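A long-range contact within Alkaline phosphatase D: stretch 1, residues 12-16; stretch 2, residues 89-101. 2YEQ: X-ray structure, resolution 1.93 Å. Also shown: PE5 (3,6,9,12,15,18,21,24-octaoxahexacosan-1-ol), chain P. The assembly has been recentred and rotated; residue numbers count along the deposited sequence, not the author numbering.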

# COMPACT_ATOMS: atom_id res chain seq x y z
N GLY A 12 10.44 4.53 15.89
CA GLY A 12 11.11 3.25 15.66
C GLY A 12 12.08 3.28 14.51
O GLY A 12 12.74 4.29 14.22
N VAL A 13 12.19 2.13 13.85
CA VAL A 13 13.09 1.93 12.75
C VAL A 13 12.36 1.20 11.62
O VAL A 13 11.24 0.71 11.80
N ALA A 14 12.98 1.16 10.46
CA ALA A 14 12.38 0.50 9.29
C ALA A 14 13.47 0.14 8.33
O ALA A 14 14.59 0.68 8.40
N SER A 15 13.16 -0.79 7.43
CA SER A 15 14.05 -1.12 6.33
C SER A 15 13.24 -1.32 5.06
O SER A 15 12.04 -1.58 5.09
N GLY A 16 13.90 -1.23 3.93
CA GLY A 16 13.16 -1.29 2.70
C GLY A 16 13.95 -1.34 1.43
O GLY A 16 15.18 -1.28 1.42
N TYR A 89 20.48 -7.94 10.96
CA TYR A 89 19.96 -7.08 12.00
C TYR A 89 20.62 -5.73 11.88
O TYR A 89 21.77 -5.63 11.39
N TYR A 90 19.90 -4.69 12.29
CA TYR A 90 20.43 -3.34 12.19
C TYR A 90 19.96 -2.50 13.37
O TYR A 90 18.93 -2.79 13.98
N ARG A 91 20.74 -1.46 13.68
CA ARG A 91 20.34 -0.50 14.71
C ARG A 91 21.10 0.80 14.53
O ARG A 91 22.11 0.85 13.83
N PHE A 92 20.58 1.83 15.17
CA PHE A 92 21.16 3.16 15.11
C PHE A 92 21.56 3.59 16.51
O PHE A 92 20.97 3.16 17.50
N LYS A 93 22.51 4.52 16.57
CA LYS A 93 22.94 5.13 17.83
C LYS A 93 23.17 6.61 17.57
O LYS A 93 23.80 6.97 16.58
N THR A 94 22.63 7.45 18.44
CA THR A 94 22.88 8.89 18.37
C THR A 94 23.24 9.35 19.77
O THR A 94 22.46 9.17 20.71
N GLY A 95 24.43 9.91 19.91
CA GLY A 95 25.04 10.15 21.20
C GLY A 95 25.14 8.81 21.88
O GLY A 95 25.74 7.86 21.35
N HIS A 96 24.49 8.70 23.02
CA HIS A 96 24.45 7.46 23.77
C HIS A 96 23.12 6.71 23.56
O HIS A 96 22.95 5.61 24.09
N GLU A 97 22.20 7.29 22.80
CA GLU A 97 20.85 6.71 22.64
C GLU A 97 20.87 5.60 21.59
O GLU A 97 21.48 5.76 20.53
N LEU A 98 20.22 4.48 21.89
CA LEU A 98 20.15 3.33 20.98
C LEU A 98 18.73 3.12 20.46
O LEU A 98 17.78 3.16 21.22
N SER A 99 18.60 2.88 19.16
CA SER A 99 17.31 2.55 18.56
C SER A 99 16.89 1.12 18.91
O SER A 99 17.72 0.29 19.29
N PRO A 100 15.61 0.82 18.77
CA PRO A 100 15.24 -0.59 18.64
C PRO A 100 16.06 -1.29 17.55
O PRO A 100 16.53 -0.67 16.59
N VAL A 101 16.21 -2.60 17.70
CA VAL A 101 16.90 -3.41 16.72
C VAL A 101 15.90 -3.79 15.63
O VAL A 101 14.78 -4.18 15.90

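Packing of Val13 and Tyr90 at the contact between residues 12-16 and 89-101 of alkaline phosphatase D. The two segments bury 308 Å² in all, and no direct hydrogen bond joins them; side-chain packing and one water do the work. Strand 89-94 runs at 133° to strand 13-16, with the axes no nearer than 8.6 Å, and side chains fill the gap. Val13 covers the most surface. Its CA-to-CB bond points toward the second stretch, and chi1 in the m well (-58°) sends its two methyls to different neighbours. Val13 CG1 lies 3.6 Å from Ser99 CB, 3.8 Å from Phe92 CD2, at the edge of that ring, and 4.2 Å from Pro100 CD. Val13 CG2 packs against Tyr90, 3.8 Å from Tyr90 CE2 and 3.7 Å from Tyr90 OH.

Tyr90 is the main reply from the second stretch. With chi1 p (66°) and chi2 -87°, the ring reaches across to the backbone of the first strand, and Val13 CG2 and Ser15 CB approach it obliquely. Tyr90 OH comes within 3.0 Å of Ala14 C and 3.1 Å of Ala14 O, but the angle to that carbonyl is too poor for a hydrogen bond. The hydroxyl is instead served by water 1, which is 2.8 Å from Tyr90 OH and 2.8 Å from Ser15 OG, a polar bridge between the stretches. Ser15 (chi1 p, 70°) points toward the second stretch and brings its CB to 3.7 Å from Tyr90 OH. Ala14, between Val13 and Ser15, turns its CB away, in keeping with the alternation along a strand.

Pro100 closes the Gly12 end: its CG, in a C-gamma exo ring, sits 4.4 Å from CA of Gly12. The wall that Val13 meets is braced from within the second stretch. Ser99 (chi1 p, 75°) accepts a hydrogen bond at OG from N of Phe92 (2.8 Å) and donates one from OG to O of Pro100 (2.8 Å), while N of Ser99 bonds to O of Phe92 (2.9 Å). These bonds tie Phe92 (chi1 m, -61°), Ser99 and Pro100 together around the valine. Arg91, alternating with Tyr90 and Phe92, points away from the first stretch; its extended side chain (chi1 p, chi2 and chi3 t) carries NH1 to the PE5 chain, donating to PE5 O3 at 2.5 Å and PE5 O1 at 3.2 Å. Val101 (chi1 t) also points away, placing CG2 3.5 Å from C4 of PE5.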

# COMPACT_ATOMS: atom_id res chain seq x y z
CB VAL A 13 14.35 1.13 13.17
CG1 VAL A 13 15.12 1.85 14.32
CG2 VAL A 13 13.99 -0.34 13.56
CB ALA A 14 11.31 1.41 8.60
CB SER A 15 14.89 -2.37 6.62
OG SER A 15 14.09 -3.56 6.61
CB TYR A 89 20.20 -7.70 13.38
CG TYR A 89 19.50 -9.02 13.51
CD1 TYR A 89 20.12 -10.19 13.09
CD2 TYR A 89 18.20 -9.09 13.99
CE1 TYR A 89 19.47 -11.41 13.16
CE2 TYR A 89 17.52 -10.30 14.07
CZ TYR A 89 18.17 -11.47 13.66
OH TYR A 89 17.53 -12.69 13.72
CB TYR A 90 20.05 -2.70 10.84
CG TYR A 90 18.56 -2.47 10.67
CD1 TYR A 90 17.74 -3.48 10.17
CD2 TYR A 90 17.97 -1.24 10.99
CE1 TYR A 90 16.39 -3.28 10.02
CE2 TYR A 90 16.62 -1.04 10.85
CZ TYR A 90 15.83 -2.04 10.36
OH TYR A 90 14.48 -1.87 10.24
CB ARG A 91 20.59 -1.05 16.12
CG ARG A 91 22.05 -1.14 16.43
CD ARG A 91 22.31 -1.60 17.85
NE ARG A 91 23.73 -1.86 18.00
CZ ARG A 91 24.29 -2.43 19.07
NH1 ARG A 91 23.54 -2.81 20.09
NH2 ARG A 91 25.60 -2.63 19.09
CB PHE A 92 20.13 4.17 14.58
CG PHE A 92 19.63 3.88 13.20
CD1 PHE A 92 20.29 4.39 12.09
CD2 PHE A 92 18.50 3.12 13.00
CE1 PHE A 92 19.82 4.16 10.81
CE2 PHE A 92 18.02 2.86 11.71
CZ PHE A 92 18.68 3.39 10.62
CB LYS A 93 24.23 4.48 18.29
CG LYS A 93 24.72 4.88 19.65
CD LYS A 93 26.20 4.46 19.81
CE LYS A 93 26.63 4.33 21.27
NZ LYS A 93 27.87 3.50 21.41
CB THR A 94 21.70 9.66 17.71
OG1 THR A 94 22.10 11.02 17.48
CG2 THR A 94 20.41 9.60 18.54
CB HIS A 96 24.66 7.76 25.27
CG HIS A 96 25.89 8.57 25.54
ND1 HIS A 96 27.12 7.99 25.80
CD2 HIS A 96 26.09 9.91 25.54
CE1 HIS A 96 28.02 8.95 25.98
NE2 HIS A 96 27.42 10.12 25.81
CB GLU A 97 19.83 7.78 22.24
CG GLU A 97 19.71 8.97 23.20
CD GLU A 97 19.00 8.64 24.50
OE1 GLU A 97 18.23 7.64 24.54
OE2 GLU A 97 19.22 9.40 25.48
CB LEU A 98 20.58 2.05 21.68
CG LEU A 98 22.06 1.82 21.91
CD1 LEU A 98 22.22 0.55 22.77
CD2 LEU A 98 22.80 1.69 20.58
CB SER A 99 17.38 2.70 17.04
OG SER A 99 18.09 1.63 16.41
CB PRO A 100 13.77 -0.54 18.25
CG PRO A 100 13.30 0.82 18.60
CD PRO A 100 14.47 1.70 18.46
CB VAL A 101 17.51 -4.67 17.35
CG1 VAL A 101 18.08 -5.60 16.26
CG2 VAL A 101 18.58 -4.29 18.41
C50 PE5 P . 26.88 -4.23 21.91
O1 PE5 P . 25.48 -4.25 22.20
C1 PE5 P . 24.80 -5.42 21.70
C2 PE5 P . 23.34 -5.43 22.15
O2 PE5 P . 22.45 -5.49 21.01
C3 PE5 P . 21.04 -5.50 21.33
C4 PE5 P . 20.42 -4.10 21.43
O3 PE5 P . 21.09 -3.09 20.67
O HOH W 1 13.05 -4.00 9.13